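ATP phosphoribosyltransferase regulatory subunit (PDB 1Z7M) is required for the first step of histidine biosynthesis and may allow histidine to exert feedback control on ATP phosphoribosyltransferase activity. Local coordinates at residues B[117-128]-B[139-150]; B[292-300]-B[331-339]. All coordinates share one frame; numbering follows the deposited sequence.

Contact 1. Residues B[117-128]-B[139-150]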
loop_
_atom_site.group_PDB
_atom_site.type_symbol
_atom_site.label_atom_id
_atom_site.label_comp_id
_atom_site.label_asym_id
_atom_site.label_seq_id
_atom_site.Cartn_x
_atom_site.Cartn_y
_atom_site.Cartn_z
ATOM N N SER B 117 -29.128 -27.866 2.660
ATOM C CA SER B 117 -28.311 -27.816 3.852
ATOM C C SER B 117 -26.846 -27.723 3.422
ATOM O O SER B 117 -26.470 -28.228 2.356
ATOM C CB SER B 117 -28.549 -29.097 4.655
ATOM O OG SER B 117 -28.246 -28.942 6.027
ATOM N N ALA B 118 -26.025 -27.077 4.249
ATOM C CA ALA B 118 -24.598 -26.923 3.981
ATOM C C ALA B 118 -23.793 -26.937 5.280
ATOM O O ALA B 118 -24.081 -26.173 6.208
ATOM C CB ALA B 118 -24.349 -25.632 3.238
ATOM N N ARG B 119 -22.799 -27.820 5.354
ATOM C CA ARG B 119 -21.948 -27.895 6.536
ATOM C C ARG B 119 -20.516 -27.583 6.114
ATOM O O ARG B 119 -19.926 -28.287 5.301
ATOM C CB ARG B 119 -22.004 -29.282 7.197
ATOM C CG ARG B 119 -23.281 -29.589 7.966
ATOM C CD ARG B 119 -24.305 -30.262 7.066
ATOM N NE ARG B 119 -25.649 -30.318 7.648
ATOM C CZ ARG B 119 -25.967 -30.975 8.759
ATOM N NH1 ARG B 119 -25.036 -31.649 9.433
ATOM N NH2 ARG B 119 -27.224 -30.958 9.189
ATOM N N TYR B 120 -19.968 -26.517 6.681
ATOM C CA TYR B 120 -18.618 -26.067 6.370
ATOM C C TYR B 120 -17.660 -26.123 7.559
ATOM O O TYR B 120 -18.067 -26.003 8.716
ATOM C CB TYR B 120 -18.683 -24.625 5.875
ATOM C CG TYR B 120 -19.371 -24.448 4.553
ATOM C CD1 TYR B 120 -19.946 -23.226 4.201
ATOM C CD2 TYR B 120 -19.402 -25.479 3.626
ATOM C CE1 TYR B 120 -20.538 -23.039 2.943
ATOM C CE2 TYR B 120 -19.984 -25.303 2.371
ATOM C CZ TYR B 120 -20.551 -24.087 2.034
ATOM O OH TYR B 120 -21.130 -23.943 0.794
ATOM N N SER B 121 -16.380 -26.304 7.272
ATOM C CA SER B 121 -15.390 -26.303 8.330
ATOM C C SER B 121 -14.168 -25.541 7.825
ATOM O O SER B 121 -13.975 -25.396 6.619
ATOM C CB SER B 121 -15.015 -27.730 8.747
ATOM O OG SER B 121 -14.538 -28.493 7.662
ATOM N N TYR B 122 -13.360 -25.029 8.747
ATOM C CA TYR B 122 -12.161 -24.293 8.384
ATOM C C TYR B 122 -11.044 -24.467 9.408
ATOM O O TYR B 122 -11.288 -24.499 10.617
ATOM C CB TYR B 122 -12.494 -22.813 8.221
ATOM C CG TYR B 122 -13.132 -22.172 9.437
ATOM C CD1 TYR B 122 -12.360 -21.695 10.495
ATOM C CD2 TYR B 122 -14.515 -22.019 9.514
ATOM C CE1 TYR B 122 -12.951 -21.076 11.598
ATOM C CE2 TYR B 122 -15.109 -21.407 10.609
ATOM C CZ TYR B 122 -14.326 -20.937 11.645
ATOM O OH TYR B 122 -14.931 -20.327 12.719
ATOM N N PHE B 123 -9.821 -24.589 8.895
ATOM C CA PHE B 123 -8.625 -24.750 9.711
ATOM C C PHE B 123 -7.593 -23.776 9.187
ATOM O O PHE B 123 -6.945 -24.030 8.174
ATOM C CB PHE B 123 -8.066 -26.171 9.593
ATOM C CG PHE B 123 -9.052 -27.247 9.939
ATOM C CD1 PHE B 123 -10.147 -27.507 9.110
ATOM C CD2 PHE B 123 -8.889 -28.001 11.096
ATOM C CE1 PHE B 123 -11.058 -28.495 9.429
ATOM C CE2 PHE B 123 -9.796 -28.994 11.420
ATOM C CZ PHE B 123 -10.884 -29.242 10.584
ATOM N N GLY B 124 -7.435 -22.655 9.872
ATOM C CA GLY B 124 -6.477 -21.673 9.411
ATOM C C GLY B 124 -6.408 -20.500 10.349
ATOM O O GLY B 124 -6.948 -20.553 11.456
ATOM N N LYS B 125 -5.761 -19.428 9.915
ATOM C CA LYS B 125 -5.643 -18.278 10.783
ATOM C C LYS B 125 -6.114 -16.954 10.218
ATOM O O LYS B 125 -6.121 -16.746 9.010
ATOM C CB LYS B 125 -4.205 -18.153 11.264
ATOM C CG LYS B 125 -3.208 -18.121 10.159
ATOM C CD LYS B 125 -1.799 -17.861 10.676
ATOM C CE LYS B 125 -1.249 -19.023 11.477
ATOM N NZ LYS B 125 0.202 -18.812 11.753
ATOM N N ILE B 126 -6.545 -16.085 11.137
ATOM C CA ILE B 126 -7.012 -14.738 10.832
ATOM C C ILE B 126 -5.924 -13.822 11.361
ATOM O O ILE B 126 -5.146 -14.230 12.216
ATOM C CB ILE B 126 -8.333 -14.392 11.556
ATOM C CG1 ILE B 126 -8.180 -14.590 13.057
ATOM C CG2 ILE B 126 -9.452 -15.232 11.019
ATOM C CD1 ILE B 126 -9.327 -14.001 13.830
ATOM N N PHE B 127 -5.876 -12.594 10.860
ATOM C CA PHE B 127 -4.853 -11.645 11.276
ATOM C C PHE B 127 -5.425 -10.337 11.784
ATOM O O PHE B 127 -6.018 -9.577 11.015
ATOM C CB PHE B 127 -3.921 -11.354 10.105
ATOM C CG PHE B 127 -3.447 -12.585 9.391
ATOM C CD1 PHE B 127 -4.213 -13.158 8.384
ATOM C CD2 PHE B 127 -2.250 -13.202 9.757
ATOM C CE1 PHE B 127 -3.794 -14.330 7.755
ATOM C CE2 PHE B 127 -1.826 -14.372 9.135
ATOM C CZ PHE B 127 -2.601 -14.933 8.135
ATOM N N ARG B 128 -5.236 -10.077 13.074
ATOM C CA ARG B 128 -5.717 -8.846 13.707
ATOM C C ARG B 128 -4.493 -8.183 14.321
ATOM O O ARG B 128 -3.528 -8.866 14.647
ATOM C CB ARG B 128 -6.731 -9.168 14.813
ATOM C CG ARG B 128 -7.919 -10.032 14.376
ATOM C CD ARG B 128 -8.598 -10.753 15.568
ATOM N NE ARG B 128 -9.920 -10.217 15.915
ATOM C CZ ARG B 128 -11.012 -10.277 15.144
ATOM N NH1 ARG B 128 -10.982 -10.856 13.947
ATOM N NH2 ARG B 128 -12.149 -9.747 15.575
ATOM N N GLU B 139 -1.289 -13.234 15.024
ATOM C CA GLU B 139 -1.570 -14.396 14.182
ATOM C C GLU B 139 -2.415 -15.360 15.036
ATOM O O GLU B 139 -1.947 -15.923 16.030
ATOM C CB GLU B 139 -0.268 -15.055 13.743
ATOM C CG GLU B 139 -0.091 -15.146 12.244
ATOM C CD GLU B 139 1.370 -15.309 11.857
ATOM O OE1 GLU B 139 2.152 -14.362 12.103
ATOM O OE2 GLU B 139 1.736 -16.378 11.315
ATOM N N ASN B 140 -3.668 -15.529 14.635
ATOM C CA ASN B 140 -4.631 -16.341 15.355
ATOM C C ASN B 140 -5.152 -17.501 14.564
ATOM O O ASN B 140 -5.861 -17.313 13.575
ATOM C CB ASN B 140 -5.813 -15.475 15.744
ATOM C CG ASN B 140 -5.406 -14.291 16.564
ATOM O OD1 ASN B 140 -5.874 -13.184 16.339
ATOM N ND2 ASN B 140 -4.536 -14.516 17.530
ATOM N N TYR B 141 -4.829 -18.701 15.037
ATOM C CA TYR B 141 -5.250 -19.943 14.403
ATOM C C TYR B 141 -6.591 -20.365 14.980
ATOM O O TYR B 141 -6.744 -20.506 16.189
ATOM C CB TYR B 141 -4.236 -21.040 14.685
ATOM C CG TYR B 141 -4.260 -22.148 13.664
ATOM C CD1 TYR B 141 -3.381 -22.139 12.589
ATOM C CD2 TYR B 141 -5.156 -23.218 13.773
ATOM C CE1 TYR B 141 -3.384 -23.167 11.651
ATOM C CE2 TYR B 141 -5.169 -24.252 12.829
ATOM C CZ TYR B 141 -4.280 -24.216 11.776
ATOM O OH TYR B 141 -4.279 -25.210 10.835
ATOM N N GLN B 142 -7.566 -20.574 14.119
ATOM C CA GLN B 142 -8.848 -20.985 14.609
ATOM C C GLN B 142 -9.286 -22.215 13.850
ATOM O O GLN B 142 -8.744 -22.516 12.778
ATOM C CB GLN B 142 -9.866 -19.886 14.385
ATOM C CG GLN B 142 -9.361 -18.527 14.714
ATOM C CD GLN B 142 -10.406 -17.458 14.480
ATOM O OE1 GLN B 142 -11.073 -17.441 13.453
ATOM N NE2 GLN B 142 -10.555 -16.560 15.442
ATOM N N ILE B 143 -10.247 -22.934 14.439
ATOM C CA ILE B 143 -10.869 -24.117 13.832
ATOM C C ILE B 143 -12.360 -23.958 14.131
ATOM O O ILE B 143 -12.747 -23.756 15.274
ATOM C CB ILE B 143 -10.384 -25.458 14.436
ATOM C CG1 ILE B 143 -8.876 -25.598 14.301
ATOM C CG2 ILE B 143 -11.004 -26.590 13.675
ATOM C CD1 ILE B 143 -8.333 -26.907 14.815
ATOM N N GLY B 144 -13.202 -24.027 13.112
ATOM C CA GLY B 144 -14.611 -23.856 13.371
ATOM C C GLY B 144 -15.475 -24.438 12.286
ATOM O O GLY B 144 -14.970 -24.915 11.275
ATOM N N ILE B 145 -16.787 -24.400 12.505
ATOM C CA ILE B 145 -17.764 -24.927 11.547
ATOM C C ILE B 145 -18.952 -23.977 11.426
ATOM O O ILE B 145 -19.217 -23.183 12.325
ATOM C CB ILE B 145 -18.300 -26.308 11.987
ATOM C CG1 ILE B 145 -18.864 -26.198 13.403
ATOM C CG2 ILE B 145 -17.202 -27.353 11.907
ATOM C CD1 ILE B 145 -19.584 -27.435 13.847
ATOM N N GLU B 146 -19.653 -24.061 10.304
ATOM C CA GLU B 146 -20.819 -23.221 10.049
ATOM C C GLU B 146 -21.948 -24.102 9.535
ATOM O O GLU B 146 -21.733 -24.971 8.693
ATOM C CB GLU B 146 -20.510 -22.168 8.987
ATOM C CG GLU B 146 -19.346 -21.267 9.305
ATOM C CD GLU B 146 -19.614 -20.350 10.487
ATOM O OE1 GLU B 146 -20.707 -19.746 10.510
ATOM O OE2 GLU B 146 -18.737 -20.219 11.382
ATOM N N LEU B 147 -23.154 -23.884 10.035
ATOM C CA LEU B 147 -24.286 -24.665 9.591
ATOM C C LEU B 147 -25.253 -23.726 8.880
ATOM O O LEU B 147 -25.720 -22.755 9.469
ATOM C CB LEU B 147 -24.956 -25.319 10.794
ATOM C CG LEU B 147 -25.291 -26.794 10.602
ATOM C CD1 LEU B 147 -26.016 -27.305 11.820
ATOM C CD2 LEU B 147 -26.136 -26.978 9.351
ATOM N N PHE B 148 -25.541 -23.998 7.611
ATOM C CA PHE B 148 -26.451 -23.141 6.837
ATOM C C PHE B 148 -27.588 -23.923 6.194
ATOM O O PHE B 148 -27.366 -25.003 5.654
ATOM C CB PHE B 148 -25.704 -22.433 5.705
ATOM C CG PHE B 148 -24.592 -21.546 6.162
ATOM C CD1 PHE B 148 -23.358 -21.594 5.528
ATOM C CD2 PHE B 148 -24.781 -20.634 7.192
ATOM C CE1 PHE B 148 -22.326 -20.751 5.905
ATOM C CE2 PHE B 148 -23.752 -19.783 7.579
ATOM C CZ PHE B 148 -22.523 -19.841 6.933
ATOM N N GLY B 149 -28.793 -23.367 6.234
ATOM C CA GLY B 149 -29.930 -24.020 5.604
ATOM C C GLY B 149 -30.779 -24.948 6.448
ATOM O O GLY B 149 -32.005 -24.824 6.460
ATOM N N GLU B 150 -30.137 -25.883 7.140
ATOM C CA GLU B 150 -30.835 -26.842 7.982
ATOM C C GLU B 150 -31.890 -26.137 8.827
ATOM O O GLU B 150 -31.823 -24.925 9.036
ATOM C CB GLU B 150 -29.833 -27.555 8.889
ATOM C CG GLU B 150 -30.376 -28.782 9.614
ATOM C CD GLU B 150 -30.644 -29.944 8.667
ATOM O OE1 GLU B 150 -29.676 -30.420 8.018
ATOM O OE2 GLU B 150 -31.823 -30.378 8.574
#

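Contact 2. Residues B[292-300]-B[331-339]. With PO4 (phosphate ion), chain J.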
loop_
_atom_site.group_PDB
_atom_site.type_symbol
_atom_site.label_atom_id
_atom_site.label_comp_id
_atom_site.label_asym_id
_atom_site.label_seq_id
_atom_site.Cartn_x
_atom_site.Cartn_y
_atom_site.Cartn_z
ATOM N N ALA B 292 -16.996 -21.098 26.023
ATOM C CA ALA B 292 -16.389 -22.217 26.724
ATOM C C ALA B 292 -15.047 -21.752 27.239
ATOM O O ALA B 292 -14.259 -21.195 26.482
ATOM C CB ALA B 292 -16.208 -23.391 25.781
ATOM N N TYR B 293 -14.788 -21.976 28.524
ATOM C CA TYR B 293 -13.529 -21.554 29.125
ATOM C C TYR B 293 -12.741 -22.704 29.737
ATOM O O TYR B 293 -13.291 -23.768 30.009
ATOM C CB TYR B 293 -13.777 -20.504 30.209
ATOM C CG TYR B 293 -14.298 -19.186 29.693
ATOM C CD1 TYR B 293 -15.605 -19.064 29.225
ATOM C CD2 TYR B 293 -13.477 -18.061 29.658
ATOM C CE1 TYR B 293 -16.083 -17.851 28.728
ATOM C CE2 TYR B 293 -13.941 -16.841 29.164
ATOM C CZ TYR B 293 -15.241 -16.742 28.697
ATOM O OH TYR B 293 -15.695 -15.551 28.167
ATOM N N SER B 294 -11.444 -22.480 29.932
ATOM C CA SER B 294 -10.552 -23.461 30.545
ATOM C C SER B 294 -9.940 -22.771 31.736
ATOM O O SER B 294 -9.541 -21.611 31.638
ATOM C CB SER B 294 -9.419 -23.877 29.598
ATOM O OG SER B 294 -8.294 -24.363 30.331
ATOM N N SER B 295 -9.861 -23.468 32.861
ATOM C CA SER B 295 -9.276 -22.862 34.046
ATOM C C SER B 295 -7.845 -22.457 33.750
ATOM O O SER B 295 -7.243 -21.716 34.515
ATOM C CB SER B 295 -9.298 -23.846 35.215
ATOM O OG SER B 295 -8.753 -25.103 34.837
ATOM N N ALA B 296 -7.316 -22.928 32.625
ATOM C CA ALA B 296 -5.936 -22.638 32.241
ATOM C C ALA B 296 -5.722 -21.468 31.271
ATOM O O ALA B 296 -4.624 -21.290 30.742
ATOM C CB ALA B 296 -5.296 -23.898 31.675
ATOM N N ALA B 297 -6.756 -20.673 31.031
ATOM C CA ALA B 297 -6.632 -19.526 30.144
ATOM C C ALA B 297 -7.679 -18.491 30.512
ATOM O O ALA B 297 -8.734 -18.821 31.056
ATOM C CB ALA B 297 -6.796 -19.952 28.708
ATOM N N ASN B 298 -7.395 -17.237 30.185
ATOM C CA ASN B 298 -8.280 -16.133 30.522
ATOM C C ASN B 298 -9.253 -15.825 29.396
ATOM O O ASN B 298 -10.228 -15.087 29.561
ATOM C CB ASN B 298 -7.426 -14.909 30.821
ATOM C CG ASN B 298 -6.124 -15.272 31.510
ATOM O OD1 ASN B 298 -6.110 -15.670 32.678
ATOM N ND2 ASN B 298 -5.026 -15.164 30.780
ATOM N N GLN B 299 -8.981 -16.401 28.242
ATOM C CA GLN B 299 -9.827 -16.182 27.102
ATOM C C GLN B 299 -10.667 -17.411 26.836
ATOM O O GLN B 299 -10.355 -18.504 27.320
ATOM C CB GLN B 299 -8.945 -15.858 25.907
ATOM C CG GLN B 299 -8.370 -14.471 25.966
ATOM C CD GLN B 299 -9.227 -13.507 25.159
ATOM N N PRO B 300 -11.776 -17.244 26.095
ATOM C CA PRO B 300 -12.608 -18.413 25.806
ATOM C C PRO B 300 -11.902 -19.353 24.819
ATOM O O PRO B 300 -11.221 -18.902 23.910
ATOM C CB PRO B 300 -13.890 -17.789 25.244
ATOM C CG PRO B 300 -13.426 -16.521 24.655
ATOM C CD PRO B 300 -12.446 -16.004 25.668
ATOM N N LEU B 331 -3.824 -24.029 23.090
ATOM C CA LEU B 331 -2.461 -24.515 23.259
ATOM C C LEU B 331 -1.798 -23.844 24.455
ATOM O O LEU B 331 -1.034 -24.458 25.192
ATOM C CB LEU B 331 -1.645 -24.250 21.993
ATOM C CG LEU B 331 -2.139 -24.871 20.681
ATOM C CD1 LEU B 331 -1.234 -24.422 19.560
ATOM C CD2 LEU B 331 -2.159 -26.384 20.776
ATOM N N LYS B 332 -2.091 -22.569 24.642
ATOM C CA LYS B 332 -1.528 -21.833 25.758
ATOM C C LYS B 332 -2.045 -22.431 27.061
ATOM O O LYS B 332 -1.340 -22.436 28.066
ATOM C CB LYS B 332 -1.938 -20.371 25.660
ATOM C CG LYS B 332 -1.359 -19.466 26.736
ATOM C CD LYS B 332 -1.762 -18.015 26.466
ATOM C CE LYS B 332 -1.266 -17.572 25.077
ATOM N NZ LYS B 332 -2.219 -16.656 24.379
ATOM N N ALA B 333 -3.280 -22.934 27.032
ATOM C CA ALA B 333 -3.907 -23.540 28.206
ATOM C C ALA B 333 -3.391 -24.950 28.437
ATOM O O ALA B 333 -3.248 -25.381 29.576
ATOM C CB ALA B 333 -5.420 -23.562 28.051
ATOM N N LEU B 334 -3.113 -25.668 27.354
ATOM C CA LEU B 334 -2.599 -27.022 27.474
ATOM C C LEU B 334 -1.221 -26.981 28.099
ATOM O O LEU B 334 -0.802 -27.928 28.750
ATOM C CB LEU B 334 -2.510 -27.694 26.110
ATOM C CG LEU B 334 -3.831 -28.100 25.471
ATOM C CD1 LEU B 334 -3.602 -28.353 24.010
ATOM C CD2 LEU B 334 -4.398 -29.327 26.145
ATOM N N GLU B 335 -0.502 -25.889 27.896
ATOM C CA GLU B 335 0.819 -25.783 28.477
ATOM C C GLU B 335 0.755 -25.455 29.954
ATOM O O GLU B 335 1.362 -26.148 30.769
ATOM C CB GLU B 335 1.635 -24.737 27.745
ATOM C CG GLU B 335 2.224 -25.268 26.465
ATOM C CD GLU B 335 3.018 -24.219 25.738
ATOM O OE1 GLU B 335 3.836 -23.533 26.396
ATOM O OE2 GLU B 335 2.826 -24.088 24.508
ATOM N N ARG B 336 0.025 -24.402 30.308
ATOM C CA ARG B 336 -0.103 -24.031 31.710
ATOM C C ARG B 336 -0.585 -25.258 32.474
ATOM O O ARG B 336 -0.028 -25.616 33.519
ATOM C CB ARG B 336 -1.107 -22.888 31.882
ATOM C CG ARG B 336 -0.635 -21.553 31.321
ATOM C CD ARG B 336 -1.577 -20.428 31.734
ATOM N NE ARG B 336 -1.626 -20.269 33.191
ATOM C CZ ARG B 336 -2.491 -19.490 33.843
ATOM N NH1 ARG B 336 -3.401 -18.783 33.179
ATOM N NH2 ARG B 336 -2.443 -19.415 35.168
ATOM N N GLN B 337 -1.605 -25.910 31.926
ATOM C CA GLN B 337 -2.197 -27.099 32.529
ATOM C C GLN B 337 -1.157 -28.170 32.868
ATOM O O GLN B 337 -1.208 -28.794 33.934
ATOM C CB GLN B 337 -3.238 -27.681 31.570
ATOM C CG GLN B 337 -4.165 -28.717 32.171
ATOM C CD GLN B 337 -5.142 -29.283 31.148
ATOM O OE1 GLN B 337 -4.756 -30.015 30.242
ATOM N NE2 GLN B 337 -6.413 -28.930 31.286
ATOM N N GLU B 338 -0.210 -28.360 31.954
ATOM C CA GLU B 338 0.850 -29.359 32.080
ATOM C C GLU B 338 1.747 -29.172 33.311
ATOM O O GLU B 338 2.210 -30.150 33.907
ATOM C CB GLU B 338 1.698 -29.331 30.806
ATOM C CG GLU B 338 2.501 -30.573 30.526
ATOM C CD GLU B 338 3.284 -30.469 29.220
ATOM O OE1 GLU B 338 2.652 -30.315 28.150
ATOM O OE2 GLU B 338 4.534 -30.536 29.261
ATOM N N LEU B 339 1.990 -27.920 33.693
ATOM C CA LEU B 339 2.837 -27.620 34.849
ATOM C C LEU B 339 2.117 -27.849 36.181
ATOM O O LEU B 339 1.420 -26.916 36.639
ATOM C CB LEU B 339 3.321 -26.174 34.773
ATOM C CG LEU B 339 3.986 -25.775 33.455
ATOM C CD1 LEU B 339 4.419 -24.320 33.531
ATOM C CD2 LEU B 339 5.176 -26.680 33.184
HETATM P P PO4 J . -18.668 -14.009 29.270
HETATM O O1 PO4 J . -19.189 -15.199 29.473
HETATM O O2 PO4 J . -17.655 -13.655 28.398
HETATM O O3 PO4 J . -20.044 -13.255 28.313
HETATM O O4 PO4 J . -18.843 -12.986 30.395
#

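Contact 1. Residues B[117-128]-B[139-150]
Strands 118-127 and 139-148 pair antiparallel through five hydrogen-bonded pairs, from Ala118 with Phe148 to Ile126 with Asn140. Each of these pairs is joined by two backbone bonds; Tyr120 N to Glu146 O (3.1 Å) is nearly straight at 176°.

Two salt bridges lie near opposite ends of the ladder. Glu150 OE1 takes Arg119 NH2 at 2.8 Å and Ser117 OG at 2.9 Å, from opposite faces of the carboxylate plane. Arg119 NH1 has a second partner in Glu158, while Leu147 CD2 lies over one face of the guanidinium. Lys125 NZ meets Glu139 OE2 at 2.9 Å on the anti side, somewhat out of the carboxylate plane; the same oxygen binds Ser62 of the second subunit.

Two tyrosine rings lie over glycines of the opposite strand. Tyr122 CG sits between the backbone N and the carbonyl carbon (chi1 56°), which lays the ring over Gly144, in a CH-pi contact. The Tyr141 ring meets Gly124 CA in the same way. Separately, Ile143 CG2 packs over the Phe123 ring, 3.5 Å from Phe123 CE2.

The pair is a beta hairpin within the mixed sheet of the class II aminoacyl-tRNA synthetase-like fold.

Contact 2. Residues B[292-300]-B[331-339]
Ala296 packs on Ala333 and Arg336 of helix 327-338 and has more surface buried here than any other residue. Its CB meets Ala333 CB at 3.6 Å. Its carbonyl O lies 3.5 Å from Ala333 CA, a CA-H...O contact. No conventional hydrogen bond joins the two segments.

Ala333 faces the turn with its methyl group. Besides Ala296, this CB touches Ala297 CB at 3.9 Å and Ser294 OG at 3.8 Å. Small side chains thus let the turn lie close to the helix.

Arg336 passes the carbonyl of Ala296. Its CD is 3.3 Å from Ala296 O. The chain turns about its CG-CD bond (chi3 62°), and NH1 then comes to within 4.2 Å of Asn298 OD1, too far for a bond. Asn298 OD1 has a weak hydrogen bond to a chain of another protein.

At the strand end of 292-300, Tyr293 OH donates to phosphate O2 at 2.7 Å, and this O2 lies at the ring edge, near its plane. Lys291 of the other protein also binds this phosphate, which probably came from the crystallisation liquor. A phenylalanine here lacks the hydroxyl, and the phosphate would probably be held less firmly, with Lys291 of the other protein still beside it.

Ser294 to Ala297 form a type I beta turn, which follows strand 288-294 and packs on the C-terminal helix.

In the fold
Contacts 1 and 2 follow one another along the chain and do not touch. Their centres are 22 Å apart and their nearest atoms about 7 Å. One mixed sheet joins them: strands 320-326 and 302-306 lie between strand 139-148 of contact 1 and strand 288-294 of contact 2. Helix 327-338 gives a second link. Its Asp328 bonds the backbone N of Tyr141, and its last turns carry contact 2. Helix 33-52 bonds Tyr141 through Glu43 and packs on helix 327-338 through Ile42, which touches Leu334. Contact 1 borders the second subunit. Contact 2 meets another protein, with the phosphate bound between them.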